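Local atomic coordinates of putative ABC transporter amino acid-binding protein (Sinorhizobium meliloti, PDB entry 2Q89), a protein that probably binds ectoine-type compatible solutes for an ABC importer, and here holds 5-hydroxyectoine. Residues E101-K106 with V169-V174; P24-G29 with I76-F81. All coordinates share one frame; numbering follows the deposited sequence.

Overall arrangement
The two contacts illustrate how a solute-binding protein builds one pocket from unlike parts. Both are buried, and their centres lie about 17 Å apart. Contact 1 belongs to regular architecture: two antiparallel strands inside a mixed sheet, joined by backbone hydrogen bonds and side chains on both sheet faces. Contact 2 joins the loop before strand 27-28 to the loop after strand 75-76, and it relies on aromatic packing and a bridging water instead of direct backbone pairing. They meet at the ligand, which both touch: Pro173 of contact 1 packs its CB 3.7 Å from Phe25 CE1 and its CG 3.9 Å from Phe81 CE2, both of contact 2.

Contact 1 (E101-K106 with V169-V174); sequences EAFALK and VYSLPV. With 6CS ((4S,5S)-5-hydroxy-2-methyl-1,4,5,6-tetrahydropyrimidine-4-carboxylic acid), chain F.
Phe103 packs diagonally against Val169 across an antiparallel strand pair in the mixed sheet of a type 2 periplasmic-binding-protein fold. Ala104 and Tyr170 form a regular hydrogen-bonded pair: Ala104 N reaches Tyr170 O at 2.7 Å with a nearly straight N-H (172°), and Tyr170 N returns a bond to a lone pair of Ala104 O at 3.0 Å. Toward Glu101 the pair is less regular, yet Ala102 N still bonds to Leu172 O at 2.7 Å.

The two faces of the sheet are packed differently. On that of Phe103, a chi1 of -77° sets CG beside the backbone N, and the CG2 methyl of Val169 comes over one ring face, displaced toward the rim, 3.4 Å from Phe103 CG. Leu105 lies alongside the same valine, with Leu105 CD1 3.6 Å from Val169 CB. At the ring edge, in plane, sits Ser171 OG. With OG anti to the backbone N (chi1 -172°), this hydroxyl donates to Ala102 O at 2.9 Å, from a position tilted out of the carbonyl plane, and also bonds to Tyr116 OH; Tyr116 meets the Phe103 ring edge-to-face. Ala102 O accepts a second, weak bond from Leu172 N. With alanine at position Phe103, the Val169 methyl would probably lose its aromatic face and Tyr116 its ring partner. On the other face, the methyls of Ala102 and Ala104 touch Ile177 of helix 174-184.

At the pocket end, Glu101 OE2 is hydrogen-bonded to Thr134 OG1, whereas OE1 lies near two acceptors, Leu172 O and Glu135 OE2, which may favour a proton on one of the carboxylates. Beyond it Pro173, at the N-cap position just before helix 174-184, rests its CD 3.6 Å from NAG of the bound 5-hydroxyectoine.

Contact 2 (P24-G29 with I76-F81); sequences PFTAVG and ITAGLF. With 6CS ((4S,5S)-5-hydroxy-2-methyl-1,4,5,6-tetrahydropyrimidine-4-carboxylic acid), chain F.
Thr26 OG1 is held by two partners, Glu22 N and a water 2.7 Å away; the same water donates to Ala78 O at 2.6 Å and so ties the two segments together. A chi1 of 52° lodges OG1 between the backbone N and carbonyl carbon, which turns the CG2 methyl onto Ala78 CA at 3.7 Å.

Next to it, Phe25 forms a wall of the ligand pocket. The ligand methyl CAA stands over the centre of one ring face, 3.5 Å from Phe25 CG, while Phe25 CD2 approaches Gly79 CA to 3.6 Å. A CB on Gly79 would clash with that ring, and at this residue's positive phi it would also be jammed against the preceding carbonyl O. Phe81 crosses Phe25 at about a right angle, with Phe81 CZ 3.8 Å from Phe25 CZ, and its ring flanks the ligand. Its backbone N donates to carboxylate oxygen OXT of the ligand at 2.9 Å. Glu22, Arg86, Thr134 and Glu135 also hydrogen-bond to the ligand.

Around this junction, Thr26 packs on Ile19 of strand 14-19, Ala78 on Met64 of helix 64-69, and Phe25 on Ser176 of helix 174-184.

Contact 1 (E101-K106 with V169-V174)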
ATOM      1  N   GLU A 101     -10.497  -1.696  -3.112  1.00 29.03           N
ATOM      2  CA  GLU A 101      -9.966  -3.046  -3.319  1.00 29.30           C
ATOM      3  C   GLU A 101     -10.547  -3.677  -4.584  1.00 29.59           C
ATOM      4  O   GLU A 101     -11.699  -3.411  -4.947  1.00 29.18           O
ATOM      5  CB  GLU A 101     -10.274  -3.957  -2.117  1.00 29.21           C
ATOM      6  CG  GLU A 101      -9.700  -3.508  -0.777  1.00 29.05           C
ATOM      7  CD  GLU A 101      -8.214  -3.795  -0.635  1.00 29.98           C
ATOM      8  OE1 GLU A 101      -7.522  -3.950  -1.666  1.00 30.37           O
ATOM      9  OE2 GLU A 101      -7.732  -3.864   0.514  1.00 29.72           O
ATOM     10  N   ALA A 102      -9.749  -4.521  -5.238  1.00 29.83           N
ATOM     11  CA  ALA A 102     -10.156  -5.157  -6.488  1.00 30.18           C
ATOM     12  C   ALA A 102      -9.865  -6.655  -6.519  1.00 30.50           C
ATOM     13  O   ALA A 102      -9.038  -7.156  -5.745  1.00 30.50           O
ATOM     14  CB  ALA A 102      -9.503  -4.461  -7.677  1.00 30.05           C
ATOM     15  N   PHE A 103     -10.569  -7.347  -7.418  1.00 30.65           N
ATOM     16  CA  PHE A 103     -10.361  -8.764  -7.710  1.00 30.94           C
ATOM     17  C   PHE A 103      -9.789  -8.946  -9.112  1.00 31.35           C
ATOM     18  O   PHE A 103     -10.265  -8.326 -10.069  1.00 31.10           O
ATOM     19  CB  PHE A 103     -11.687  -9.539  -7.649  1.00 30.75           C
ATOM     20  CG  PHE A 103     -12.178  -9.831  -6.252  1.00 30.81           C
ATOM     21  CD1 PHE A 103     -11.350  -9.658  -5.143  1.00 30.95           C
ATOM     22  CD2 PHE A 103     -13.464 -10.325  -6.057  1.00 30.33           C
ATOM     23  CE1 PHE A 103     -11.809  -9.950  -3.857  1.00 31.30           C
ATOM     24  CE2 PHE A 103     -13.935 -10.617  -4.778  1.00 31.01           C
ATOM     25  CZ  PHE A 103     -13.107 -10.427  -3.677  1.00 30.97           C
ATOM     26  N   ALA A 104      -8.758  -9.785  -9.212  1.00 31.77           N
ATOM     27  CA  ALA A 104      -8.320 -10.354 -10.481  1.00 32.27           C
ATOM     28  C   ALA A 104      -8.946 -11.744 -10.547  1.00 32.56           C
ATOM     29  O   ALA A 104      -8.839 -12.534  -9.605  1.00 32.40           O
ATOM     30  CB  ALA A 104      -6.796 -10.435 -10.550  1.00 32.03           C
ATOM     31  N   LEU A 105      -9.593 -12.039 -11.664  1.00 33.35           N
ATOM     32  CA  LEU A 105     -10.575 -13.112 -11.713  1.00 34.30           C
ATOM     33  C   LEU A 105     -10.567 -13.765 -13.084  1.00 34.38           C
ATOM     34  O   LEU A 105     -10.212 -13.125 -14.070  1.00 34.37           O
ATOM     35  CB  LEU A 105     -11.954 -12.501 -11.449  1.00 34.48           C
ATOM     36  CG  LEU A 105     -12.999 -13.099 -10.509  1.00 35.57           C
ATOM     37  CD1 LEU A 105     -12.376 -13.833  -9.343  1.00 36.78           C
ATOM     38  CD2 LEU A 105     -13.892 -11.984  -9.999  1.00 34.93           C
ATOM     39  N   LYS A 106     -10.963 -15.037 -13.146  1.00 34.69           N
ATOM     40  CA  LYS A 106     -11.145 -15.718 -14.424  1.00 35.07           C
ATOM     41  C   LYS A 106     -12.267 -15.062 -15.213  1.00 34.97           C
ATOM     42  O   LYS A 106     -13.270 -14.642 -14.636  1.00 35.00           O
ATOM     43  CB  LYS A 106     -11.437 -17.209 -14.224  1.00 35.25           C
ATOM     44  CG  LYS A 106     -10.192 -18.068 -14.041  1.00 36.56           C
ATOM     45  CD  LYS A 106      -9.421 -18.228 -15.352  1.00 38.67           C
ATOM     46  CE  LYS A 106      -8.145 -19.029 -15.158  1.00 39.60           C
ATOM     47  NZ  LYS A 106      -7.414 -19.201 -16.442  1.00 40.97           N
ATOM     48  N   VAL A 169      -9.062 -16.272  -7.196  1.00 31.93           N
ATOM     49  CA  VAL A 169      -9.068 -14.816  -7.192  1.00 31.68           C
ATOM     50  C   VAL A 169      -7.775 -14.267  -6.577  1.00 31.47           C
ATOM     51  O   VAL A 169      -7.271 -14.796  -5.591  1.00 31.67           O
ATOM     52  CB  VAL A 169     -10.331 -14.255  -6.460  1.00 31.87           C
ATOM     53  CG1 VAL A 169     -10.453 -14.796  -5.035  1.00 31.18           C
ATOM     54  CG2 VAL A 169     -10.359 -12.740  -6.483  1.00 31.49           C
ATOM     55  N   TYR A 170      -7.232 -13.221  -7.189  1.00 31.14           N
ATOM     56  CA  TYR A 170      -6.103 -12.491  -6.633  1.00 30.85           C
ATOM     57  C   TYR A 170      -6.592 -11.087  -6.314  1.00 30.57           C
ATOM     58  O   TYR A 170      -7.261 -10.475  -7.134  1.00 31.02           O
ATOM     59  CB  TYR A 170      -4.938 -12.462  -7.629  1.00 30.76           C
ATOM     60  CG  TYR A 170      -3.712 -11.713  -7.132  1.00 30.74           C
ATOM     61  CD1 TYR A 170      -3.128 -12.024  -5.903  1.00 29.69           C
ATOM     62  CD2 TYR A 170      -3.130 -10.699  -7.900  1.00 30.03           C
ATOM     63  CE1 TYR A 170      -2.008 -11.339  -5.443  1.00 29.39           C
ATOM     64  CE2 TYR A 170      -2.006 -10.014  -7.451  1.00 29.93           C
ATOM     65  CZ  TYR A 170      -1.452 -10.338  -6.220  1.00 30.42           C
ATOM     66  OH  TYR A 170      -0.341  -9.664  -5.764  1.00 31.32           O
ATOM     67  N   SER A 171      -6.274 -10.589  -5.123  1.00 30.43           N
ATOM     68  CA  SER A 171      -6.836  -9.327  -4.643  1.00 30.31           C
ATOM     69  C   SER A 171      -5.784  -8.295  -4.224  1.00 30.35           C
ATOM     70  O   SER A 171      -4.981  -8.544  -3.324  1.00 30.23           O
ATOM     71  CB  SER A 171      -7.822  -9.583  -3.491  1.00 30.35           C
ATOM     72  OG  SER A 171      -8.521  -8.399  -3.123  1.00 29.42           O
ATOM     73  N   LEU A 172      -5.808  -7.143  -4.892  1.00 30.16           N
ATOM     74  CA  LEU A 172      -4.981  -5.986  -4.536  1.00 30.14           C
ATOM     75  C   LEU A 172      -5.868  -4.739  -4.619  1.00 29.85           C
ATOM     76  O   LEU A 172      -7.051  -4.867  -4.930  1.00 30.15           O
ATOM     77  CB  LEU A 172      -3.779  -5.856  -5.488  1.00 30.08           C
ATOM     78  CG  LEU A 172      -2.646  -6.891  -5.492  1.00 30.92           C
ATOM     79  CD1 LEU A 172      -1.608  -6.559  -6.567  1.00 30.54           C
ATOM     80  CD2 LEU A 172      -1.984  -6.989  -4.134  1.00 30.83           C
ATOM     81  N   PRO A 173      -5.335  -3.546  -4.332  1.00 29.62           N
ATOM     82  CA  PRO A 173      -6.067  -2.312  -4.623  1.00 29.54           C
ATOM     83  C   PRO A 173      -6.346  -2.163  -6.120  1.00 29.77           C
ATOM     84  O   PRO A 173      -5.580  -2.659  -6.948  1.00 30.06           O
ATOM     85  CB  PRO A 173      -5.106  -1.206  -4.161  1.00 29.60           C
ATOM     86  CG  PRO A 173      -4.188  -1.864  -3.194  1.00 29.14           C
ATOM     87  CD  PRO A 173      -4.033  -3.269  -3.691  1.00 29.31           C
ATOM     88  N   VAL A 174      -7.434  -1.470  -6.444  1.00 29.83           N
ATOM     89  CA  VAL A 174      -7.900  -1.284  -7.819  1.00 30.16           C
ATOM     90  C   VAL A 174      -6.801  -0.845  -8.794  1.00 30.25           C
ATOM     91  O   VAL A 174      -6.665  -1.417  -9.879  1.00 30.18           O
ATOM     92  CB  VAL A 174      -9.092  -0.286  -7.870  1.00 30.29           C
ATOM     93  CG1 VAL A 174      -9.567  -0.069  -9.296  1.00 30.35           C
ATOM     94  CG2 VAL A 174     -10.245  -0.781  -6.994  1.00 30.82           C
TER
HETATM   95  O   6CS F 501      -1.892  -3.919   3.428  1.00 29.94           O
HETATM   96  C   6CS F 501      -1.870  -2.890   2.727  1.00 29.72           C
HETATM   97  OXT 6CS F 501      -1.686  -1.732   3.164  1.00 29.79           O
HETATM   98  CA  6CS F 501      -2.109  -3.054   1.199  1.00 29.46           C
HETATM   99  N   6CS F 501      -1.602  -1.873   0.466  1.00 29.00           N
HETATM  100  CAI 6CS F 501      -1.159  -1.975  -0.866  1.00 29.05           C
HETATM  101  CAA 6CS F 501      -0.650  -0.739  -1.586  1.00 28.90           C
HETATM  102  NAG 6CS F 501      -1.158  -3.200  -1.549  1.00 28.78           N
HETATM  103  CG2 6CS F 501      -1.647  -4.427  -0.894  1.00 29.51           C
HETATM  104  CB  6CS F 501      -1.499  -4.358   0.631  1.00 29.43           C
HETATM  105  OG1 6CS F 501      -2.207  -5.482   1.137  1.00 30.17           O

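Contact 2 (P24-G29 with I76-F81)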
ATOM      1  N   PRO A  24       0.735   0.996  -9.046  1.00 29.26           N
ATOM      2  CA  PRO A  24       1.525   2.227  -9.073  1.00 29.36           C
ATOM      3  C   PRO A  24       1.847   2.831  -7.697  1.00 29.51           C
ATOM      4  O   PRO A  24       2.182   4.013  -7.619  1.00 29.51           O
ATOM      5  CB  PRO A  24       0.611   3.176  -9.851  1.00 29.67           C
ATOM      6  CG  PRO A  24      -0.806   2.737  -9.442  1.00 29.24           C
ATOM      7  CD  PRO A  24      -0.712   1.282  -8.999  1.00 29.11           C
ATOM      8  N   PHE A  25       1.739   2.036  -6.632  1.00 29.71           N
ATOM      9  CA  PHE A  25       2.105   2.482  -5.291  1.00 29.95           C
ATOM     10  C   PHE A  25       3.626   2.595  -5.178  1.00 30.53           C
ATOM     11  O   PHE A  25       4.151   3.639  -4.785  1.00 30.50           O
ATOM     12  CB  PHE A  25       1.549   1.528  -4.225  1.00 29.92           C
ATOM     13  CG  PHE A  25       0.058   1.631  -4.031  1.00 29.79           C
ATOM     14  CD1 PHE A  25      -0.816   0.907  -4.834  1.00 30.23           C
ATOM     15  CD2 PHE A  25      -0.471   2.466  -3.057  1.00 29.28           C
ATOM     16  CE1 PHE A  25      -2.195   1.010  -4.662  1.00 30.15           C
ATOM     17  CE2 PHE A  25      -1.843   2.571  -2.877  1.00 29.95           C
ATOM     18  CZ  PHE A  25      -2.707   1.841  -3.681  1.00 29.83           C
ATOM     19  N   THR A  26       4.320   1.513  -5.535  1.00 30.85           N
ATOM     20  CA  THR A  26       5.783   1.473  -5.548  1.00 31.28           C
ATOM     21  C   THR A  26       6.239   0.765  -6.816  1.00 31.95           C
ATOM     22  O   THR A  26       5.522  -0.076  -7.356  1.00 31.55           O
ATOM     23  CB  THR A  26       6.338   0.725  -4.317  1.00 31.05           C
ATOM     24  OG1 THR A  26       5.700  -0.552  -4.204  1.00 30.84           O
ATOM     25  CG2 THR A  26       5.962   1.429  -3.020  1.00 30.41           C
ATOM     26  N   ALA A  27       7.436   1.106  -7.283  1.00 32.95           N
ATOM     27  CA  ALA A  27       8.005   0.498  -8.480  1.00 34.19           C
ATOM     28  C   ALA A  27       9.524   0.547  -8.438  1.00 35.29           C
ATOM     29  O   ALA A  27      10.107   1.472  -7.870  1.00 35.26           O
ATOM     30  CB  ALA A  27       7.487   1.198  -9.737  1.00 34.06           C
ATOM     31  N   VAL A  28      10.152  -0.464  -9.034  1.00 36.55           N
ATOM     32  CA  VAL A  28      11.596  -0.494  -9.229  1.00 37.83           C
ATOM     33  C   VAL A  28      11.886  -0.877 -10.684  1.00 38.71           C
ATOM     34  O   VAL A  28      11.527  -1.968 -11.132  1.00 38.79           O
ATOM     35  CB  VAL A  28      12.302  -1.494  -8.268  1.00 37.91           C
ATOM     36  CG1 VAL A  28      13.819  -1.400  -8.402  1.00 37.80           C
ATOM     37  CG2 VAL A  28      11.885  -1.256  -6.814  1.00 38.28           C
ATOM     38  N   GLY A  29      12.524   0.030 -11.417  1.00 39.77           N
ATOM     39  CA  GLY A  29      12.972  -0.260 -12.777  1.00 41.12           C
ATOM     40  C   GLY A  29      14.237  -1.100 -12.784  1.00 42.01           C
ATOM     41  O   GLY A  29      14.924  -1.206 -11.760  1.00 42.34           O
ATOM     42  N   ILE A  76       7.927   3.765   6.511  1.00 31.73           N
ATOM     43  CA  ILE A  76       7.254   2.908   5.536  1.00 31.50           C
ATOM     44  C   ILE A  76       6.518   3.802   4.544  1.00 31.36           C
ATOM     45  O   ILE A  76       5.651   4.592   4.935  1.00 31.42           O
ATOM     46  CB  ILE A  76       6.252   1.943   6.219  1.00 31.78           C
ATOM     47  CG1 ILE A  76       6.944   1.085   7.281  1.00 31.35           C
ATOM     48  CG2 ILE A  76       5.543   1.062   5.170  1.00 31.34           C
ATOM     49  CD1 ILE A  76       5.979   0.432   8.255  1.00 30.88           C
ATOM     50  N   THR A  77       6.884   3.690   3.267  1.00 31.02           N
ATOM     51  CA  THR A  77       6.267   4.478   2.202  1.00 30.63           C
ATOM     52  C   THR A  77       5.927   3.529   1.064  1.00 30.44           C
ATOM     53  O   THR A  77       6.683   3.404   0.106  1.00 30.31           O
ATOM     54  CB  THR A  77       7.216   5.604   1.716  1.00 30.64           C
ATOM     55  OG1 THR A  77       8.454   5.035   1.269  1.00 30.71           O
ATOM     56  CG2 THR A  77       7.642   6.501   2.872  1.00 30.81           C
ATOM     57  N   ALA A  78       4.782   2.858   1.174  1.00 30.31           N
ATOM     58  CA  ALA A  78       4.527   1.683   0.350  1.00 29.89           C
ATOM     59  C   ALA A  78       3.056   1.452   0.016  1.00 29.79           C
ATOM     60  O   ALA A  78       2.706   0.442  -0.589  1.00 29.74           O
ATOM     61  CB  ALA A  78       5.117   0.449   1.039  1.00 29.96           C
ATOM     62  N   GLY A  79       2.199   2.392   0.404  1.00 29.89           N
ATOM     63  CA  GLY A  79       0.757   2.197   0.312  1.00 29.65           C
ATOM     64  C   GLY A  79       0.208   1.425   1.500  1.00 29.55           C
ATOM     65  O   GLY A  79      -0.848   0.796   1.401  1.00 29.74           O
ATOM     66  N   LEU A  80       0.921   1.470   2.628  1.00 29.42           N
ATOM     67  CA  LEU A  80       0.495   0.759   3.837  1.00 29.36           C
ATOM     68  C   LEU A  80      -0.708   1.461   4.471  1.00 29.38           C
ATOM     69  O   LEU A  80      -0.561   2.433   5.232  1.00 29.30           O
ATOM     70  CB  LEU A  80       1.651   0.607   4.840  1.00 29.20           C
ATOM     71  CG  LEU A  80       1.407  -0.360   6.007  1.00 28.97           C
ATOM     72  CD1 LEU A  80       1.537  -1.819   5.562  1.00 28.54           C
ATOM     73  CD2 LEU A  80       2.358  -0.076   7.155  1.00 29.34           C
ATOM     74  N   PHE A  81      -1.896   0.957   4.141  1.00 29.24           N
ATOM     75  CA  PHE A  81      -3.145   1.606   4.511  1.00 29.28           C
ATOM     76  C   PHE A  81      -3.336   1.756   6.016  1.00 29.88           C
ATOM     77  O   PHE A  81      -2.974   0.864   6.787  1.00 29.67           O
ATOM     78  CB  PHE A  81      -4.332   0.868   3.897  1.00 28.85           C
ATOM     79  CG  PHE A  81      -4.353   0.890   2.391  1.00 27.90           C
ATOM     80  CD1 PHE A  81      -4.079   2.069   1.691  1.00 26.70           C
ATOM     81  CD2 PHE A  81      -4.674  -0.260   1.670  1.00 26.36           C
ATOM     82  CE1 PHE A  81      -4.109   2.096   0.298  1.00 26.36           C
ATOM     83  CE2 PHE A  81      -4.703  -0.242   0.268  1.00 26.29           C
ATOM     84  CZ  PHE A  81      -4.428   0.933  -0.413  1.00 26.61           C
TER
HETATM   85  O   6CS F 501      -1.892  -3.919   3.428  1.00 29.94           O
HETATM   86  C   6CS F 501      -1.870  -2.890   2.727  1.00 29.72           C
HETATM   87  OXT 6CS F 501      -1.686  -1.732   3.164  1.00 29.79           O
HETATM   88  CA  6CS F 501      -2.109  -3.054   1.199  1.00 29.46           C
HETATM   89  N   6CS F 501      -1.602  -1.873   0.466  1.00 29.00           N
HETATM   90  CAI 6CS F 501      -1.159  -1.975  -0.866  1.00 29.05           C
HETATM   91  CAA 6CS F 501      -0.650  -0.739  -1.586  1.00 28.90           C
HETATM   92  NAG 6CS F 501      -1.158  -3.200  -1.549  1.00 28.78           N
HETATM   93  CG2 6CS F 501      -1.647  -4.427  -0.894  1.00 29.51           C
HETATM   94  CB  6CS F 501      -1.499  -4.358   0.631  1.00 29.43           C
HETATM   95  OG1 6CS F 501      -2.207  -5.482   1.137  1.00 30.17           O
HETATM   96  O   HOH W   1       3.814  -1.068  -2.324  1.00 29.32           O